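Long-range contacts in endonuclease IV (Thermus thermophilus, PDB 3AAM), which cleaves phosphodiester bonds at apurinic or apyrimidinic sites in DNA as a metal-dependent endonuclease of base excision repair: residues I33-S37 and S89-D93; N75-G80 and S111-V117. All blocks are in the same frame, centred on the assembly; numbering follows the deposited sequence.

Contact 1. Residues I33-S37 and S89-D93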
loop_
_atom_site.group_PDB
_atom_site.type_symbol
_atom_site.label_atom_id
_atom_site.label_comp_id
_atom_site.label_asym_id
_atom_site.label_seq_id
_atom_site.Cartn_x
_atom_site.Cartn_y
_atom_site.Cartn_z
ATOM N N ILE A 33 -5.390 3.698 5.579
ATOM C CA ILE A 33 -6.125 3.132 6.702
ATOM C C ILE A 33 -6.547 1.709 6.363
ATOM O O ILE A 33 -6.402 1.264 5.222
ATOM C CB ILE A 33 -7.424 3.911 6.984
ATOM C CG1 ILE A 33 -8.283 3.953 5.713
ATOM C CG2 ILE A 33 -7.114 5.324 7.464
ATOM C CD1 ILE A 33 -9.699 4.478 5.939
ATOM N N PHE A 34 -7.048 0.997 7.367
ATOM C CA PHE A 34 -7.575 -0.348 7.166
ATOM C C PHE A 34 -9.076 -0.095 7.085
ATOM O O PHE A 34 -9.535 0.988 7.450
ATOM C CB PHE A 34 -7.300 -1.256 8.369
ATOM C CG PHE A 34 -5.870 -1.697 8.503
ATOM C CD1 PHE A 34 -5.226 -2.354 7.462
ATOM C CD2 PHE A 34 -5.180 -1.489 9.694
ATOM C CE1 PHE A 34 -3.911 -2.801 7.603
ATOM C CE2 PHE A 34 -3.863 -1.932 9.848
ATOM C CZ PHE A 34 -3.230 -2.589 8.799
ATOM N N ALA A 35 -9.836 -1.077 6.606
ATOM C CA ALA A 35 -11.289 -0.941 6.521
ATOM C C ALA A 35 -11.937 -1.622 7.726
ATOM O O ALA A 35 -13.149 -1.539 7.930
ATOM C CB ALA A 35 -11.802 -1.552 5.222
ATOM N N LYS A 36 -11.106 -2.305 8.508
ATOM C CA LYS A 36 -11.524 -2.994 9.726
ATOM C C LYS A 36 -10.261 -3.483 10.421
ATOM O O LYS A 36 -9.182 -3.464 9.827
ATOM C CB LYS A 36 -12.450 -4.180 9.420
ATOM C CG LYS A 36 -11.799 -5.361 8.715
ATOM C CD LYS A 36 -11.890 -5.231 7.215
ATOM C CE LYS A 36 -11.610 -6.560 6.531
ATOM N NZ LYS A 36 -11.916 -6.485 5.076
ATOM N N SER A 37 -10.381 -3.903 11.677
ATOM C CA SER A 37 -9.215 -4.385 12.405
ATOM C C SER A 37 -8.557 -5.503 11.604
ATOM O O SER A 37 -9.221 -6.448 11.181
ATOM C CB SER A 37 -9.619 -4.910 13.784
ATOM O OG SER A 37 -8.484 -5.386 14.486
ATOM N N SER A 89 -13.004 -11.141 2.257
ATOM C CA SER A 89 -12.490 -10.029 3.051
ATOM C C SER A 89 -12.007 -8.896 2.152
ATOM O O SER A 89 -12.249 -7.720 2.440
ATOM C CB SER A 89 -11.348 -10.501 3.956
ATOM O OG SER A 89 -10.825 -9.427 4.719
ATOM N N LEU A 90 -11.328 -9.249 1.061
ATOM C CA LEU A 90 -10.829 -8.241 0.136
ATOM C C LEU A 90 -11.994 -7.552 -0.568
ATOM O O LEU A 90 -11.930 -6.359 -0.857
ATOM C CB LEU A 90 -9.875 -8.864 -0.892
ATOM C CG LEU A 90 -9.228 -7.894 -1.891
ATOM C CD1 LEU A 90 -8.466 -6.793 -1.157
ATOM C CD2 LEU A 90 -8.288 -8.661 -2.809
ATOM N N ALA A 91 -13.062 -8.302 -0.838
ATOM C CA ALA A 91 -14.235 -7.727 -1.487
ATOM C C ALA A 91 -14.822 -6.677 -0.550
ATOM O O ALA A 91 -15.284 -5.626 -0.993
ATOM C CB ALA A 91 -15.264 -8.808 -1.776
ATOM N N ASP A 92 -14.796 -6.967 0.748
ATOM C CA ASP A 92 -15.307 -6.029 1.742
ATOM C C ASP A 92 -14.477 -4.751 1.706
ATOM O O ASP A 92 -15.026 -3.652 1.743
ATOM C CB ASP A 92 -15.260 -6.648 3.144
ATOM C CG ASP A 92 -15.511 -5.626 4.245
ATOM O OD1 ASP A 92 -16.636 -5.091 4.330
ATOM O OD2 ASP A 92 -14.574 -5.362 5.028
ATOM N N ASP A 93 -13.154 -4.892 1.634
ATOM C CA ASP A 93 -12.279 -3.723 1.576
ATOM C C ASP A 93 -12.640 -2.853 0.378
ATOM O O ASP A 93 -12.703 -1.634 0.482
ATOM C CB ASP A 93 -10.803 -4.121 1.449
ATOM C CG ASP A 93 -10.252 -4.785 2.699
ATOM O OD1 ASP A 93 -10.656 -4.400 3.817
ATOM O OD2 ASP A 93 -9.394 -5.685 2.558
HETATM O O HOH W 1 -8.818 -3.533 5.579
HETATM O O HOH W 2 -14.919 -3.564 7.137
#
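With CG of K36 set between its backbone N and carbonyl carbon (chi1 69°) and a bend at chi2 (-91°), the last two torsions run extended and carry NZ to the helix 82-100, where it meets D92 and D93. NZ forms salt bridges with both carboxylates, 2.7 Å to D93 OD1 and 2.9 Å to D92 OD2. The two acids are engaged differently: NZ lies above the D93 carboxylate, 58° out of its plane, whereas D92 OD2 offers its anti lone pair. The D92 side chain comes from the direction opposite to K36, and that of D93 crosses it at about a right angle. A third, weak bond goes from NZ to the carbonyl oxygen of S89. In this TIM barrel the contact joins the loop that follows strand 31-34 to helix 82-100 on the outside of the barrel. The aliphatic part of K36 also touches D92, CD lying 3.5 Å from OD2. Beyond the segments, OD1 of D92 makes a salt bridge with K96, and together the two lysines would offset the paired acids. Beside the lysine, CB of A35 packs 3.4 Å from D93 OD1, and one water accepts from A35 N while donating to that same oxygen.

Contact 2. Residues N75-G80 and S111-V117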
loop_
_atom_site.group_PDB
_atom_site.type_symbol
_atom_site.label_atom_id
_atom_site.label_comp_id
_atom_site.label_asym_id
_atom_site.label_seq_id
_atom_site.Cartn_x
_atom_site.Cartn_y
_atom_site.Cartn_z
ATOM N N ASN A 75 -4.977 -14.094 2.051
ATOM C CA ASN A 75 -4.025 -14.892 1.286
ATOM C C ASN A 75 -4.720 -15.408 0.031
ATOM O O ASN A 75 -5.343 -16.471 0.037
ATOM C CB ASN A 75 -3.492 -16.070 2.102
ATOM C CG ASN A 75 -2.463 -16.883 1.332
ATOM O OD1 ASN A 75 -2.113 -16.545 0.199
ATOM N ND2 ASN A 75 -1.973 -17.955 1.942
ATOM N N LEU A 76 -4.606 -14.642 -1.046
ATOM C CA LEU A 76 -5.232 -14.997 -2.310
ATOM C C LEU A 76 -4.599 -16.212 -2.981
ATOM O O LEU A 76 -5.096 -16.679 -4.002
ATOM C CB LEU A 76 -5.184 -13.802 -3.262
ATOM C CG LEU A 76 -5.832 -12.517 -2.735
ATOM C CD1 LEU A 76 -5.527 -11.379 -3.703
ATOM C CD2 LEU A 76 -7.336 -12.706 -2.562
ATOM N N GLY A 77 -3.517 -16.725 -2.400
ATOM C CA GLY A 77 -2.863 -17.890 -2.973
ATOM C C GLY A 77 -3.228 -19.185 -2.268
ATOM O O GLY A 77 -2.810 -20.266 -2.685
ATOM N N ALA A 78 -4.023 -19.087 -1.207
ATOM C CA ALA A 78 -4.419 -20.264 -0.444
ATOM C C ALA A 78 -5.210 -21.262 -1.273
ATOM O O ALA A 78 -6.071 -20.885 -2.066
ATOM C CB ALA A 78 -5.240 -19.846 0.774
ATOM N N GLU A 79 -4.907 -22.542 -1.084
ATOM C CA GLU A 79 -5.613 -23.605 -1.786
ATOM C C GLU A 79 -6.849 -24.002 -0.981
ATOM O O GLU A 79 -7.873 -24.378 -1.551
ATOM C CB GLU A 79 -4.704 -24.823 -1.972
ATOM C CG GLU A 79 -3.667 -24.667 -3.081
ATOM C CD GLU A 79 -4.299 -24.463 -4.449
ATOM O OE1 GLU A 79 -5.159 -25.282 -4.836
ATOM O OE2 GLU A 79 -3.937 -23.488 -5.143
ATOM N N GLY A 80 -6.743 -23.904 0.342
ATOM C CA GLY A 80 -7.848 -24.257 1.215
ATOM C C GLY A 80 -8.927 -23.192 1.286
ATOM O O GLY A 80 -8.884 -22.202 0.555
ATOM N N SER A 111 0.601 -16.375 -0.776
ATOM C CA SER A 111 1.538 -17.449 -1.079
ATOM C C SER A 111 0.857 -18.624 -1.766
ATOM O O SER A 111 -0.232 -19.043 -1.369
ATOM C CB SER A 111 2.221 -17.926 0.206
ATOM O OG SER A 111 1.268 -18.311 1.181
ATOM N N GLY A 112 1.516 -19.154 -2.791
ATOM C CA GLY A 112 0.975 -20.274 -3.540
ATOM C C GLY A 112 1.197 -20.097 -5.033
ATOM O O GLY A 112 2.162 -19.456 -5.451
ATOM N N ARG A 113 0.314 -20.672 -5.840
ATOM C CA ARG A 113 0.418 -20.554 -7.289
ATOM C C ARG A 113 0.042 -19.139 -7.720
ATOM O O ARG A 113 -0.975 -18.605 -7.278
ATOM C CB ARG A 113 -0.536 -21.537 -7.974
ATOM C CG ARG A 113 -0.250 -23.003 -7.699
ATOM C CD ARG A 113 -1.242 -23.916 -8.419
ATOM N NE ARG A 113 -2.593 -23.834 -7.868
ATOM C CZ ARG A 113 -3.611 -23.202 -8.446
ATOM N NH1 ARG A 113 -3.443 -22.587 -9.608
ATOM N NH2 ARG A 113 -4.802 -23.188 -7.861
ATOM N N PRO A 114 0.858 -18.509 -8.581
ATOM C CA PRO A 114 0.515 -17.154 -9.015
ATOM C C PRO A 114 -0.868 -17.124 -9.668
ATOM O O PRO A 114 -1.612 -16.154 -9.524
ATOM C CB PRO A 114 1.629 -16.816 -10.001
ATOM C CG PRO A 114 2.809 -17.536 -9.411
ATOM C CD PRO A 114 2.209 -18.883 -9.045
ATOM N N GLU A 115 -1.210 -18.200 -10.373
ATOM C CA GLU A 115 -2.506 -18.292 -11.040
ATOM C C GLU A 115 -3.664 -18.236 -10.044
ATOM O O GLU A 115 -4.728 -17.693 -10.346
ATOM C CB GLU A 115 -2.601 -19.584 -11.864
ATOM C CG GLU A 115 -1.622 -19.658 -13.024
ATOM C CD GLU A 115 -0.283 -20.267 -12.648
ATOM O OE1 GLU A 115 0.049 -20.318 -11.444
ATOM O OE2 GLU A 115 0.449 -20.689 -13.569
ATOM N N ARG A 116 -3.456 -18.799 -8.858
ATOM C CA ARG A 116 -4.483 -18.799 -7.821
ATOM C C ARG A 116 -4.680 -17.378 -7.291
ATOM O O ARG A 116 -5.799 -16.965 -6.989
ATOM C CB ARG A 116 -4.066 -19.740 -6.686
ATOM C CG ARG A 116 -5.042 -19.842 -5.523
ATOM C CD ARG A 116 -6.400 -20.386 -5.943
ATOM N NE ARG A 116 -7.110 -20.947 -4.795
ATOM C CZ ARG A 116 -8.355 -21.410 -4.831
ATOM N NH1 ARG A 116 -9.052 -21.381 -5.963
ATOM N NH2 ARG A 116 -8.901 -21.911 -3.734
ATOM N N VAL A 117 -3.585 -16.632 -7.187
ATOM C CA VAL A 117 -3.640 -15.257 -6.707
ATOM C C VAL A 117 -4.437 -14.393 -7.683
ATOM O O VAL A 117 -5.308 -13.624 -7.274
ATOM C CB VAL A 117 -2.217 -14.672 -6.532
ATOM C CG1 VAL A 117 -2.294 -13.190 -6.226
ATOM C CG2 VAL A 117 -1.497 -15.392 -5.403
HETATM O O HOH W 3 -1.869 -21.909 -4.555
#
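The backbones come closest at G77 and G112, whose CA atoms are 4.6 Å apart, with N75 to A78 folded as a type I beta turn. The contact joins two loops of the TIM barrel, the one leading into helix 82-100 and the one that starts helix 114-128. N75 OD1 accepts from G77 N at 3.0 Å, forming an Asx turn, and from S111 N at 2.9 Å. The two donors lie on opposite faces of the amide plane, which braces the side chain from both sides; ND2 adds a weak bond to S111 OG. G77 CA lies 3.3 Å from S111 O in a CA-H...O contact. R116, with CG anti to its backbone N (chi1 180°) and a bend at chi2, lays its side chain along 77-79. Its NE points at A78 O at 2.9 Å and 167°, with the oxygen in the guanidinium plane. NH1 pairs outside the contact with E119, and W83 makes a cation-pi contact with the same group. R113, at the N-cap position, forms a salt bridge with E79, its guanidinium edge near OE2: NH2 approaches the syn lone pair at 2.9 Å along a bent path, the two planes 60° apart, and NE adds a weak bond to the same oxygen. CB of R116 lies over one face of the R113 guanidinium, offset toward its rim. Deeper in, V117 CG2 packs 3.7 Å from G77 CA. A single water donates to both G77 O and E79 OE2 and accepts from R113 N at 2.8 Å.

How the contacts relate
From the N terminus, the chain first passes 33-37 at the end of strand 31-34, then 75-80 in the loop after strand 66-69. Helix 82-100 follows with 89-93, where contact 1 closes a loop of 51 intervening residues. Strand 104-107 then leads to 111-117, and contact 2 closes a shorter one of 30. Their segments alternate, so the two closures cross, overlapping in the loop and helix between 75-80 and 89-93. Contact 1 ties the loop leaving strand 31-34 to helix 82-100; contact 2 ties the loop before that helix to the start of helix 114-128. Their centres lie 19 Å apart, yet L90 CD2 packs 4.0 Å from L76 CD1.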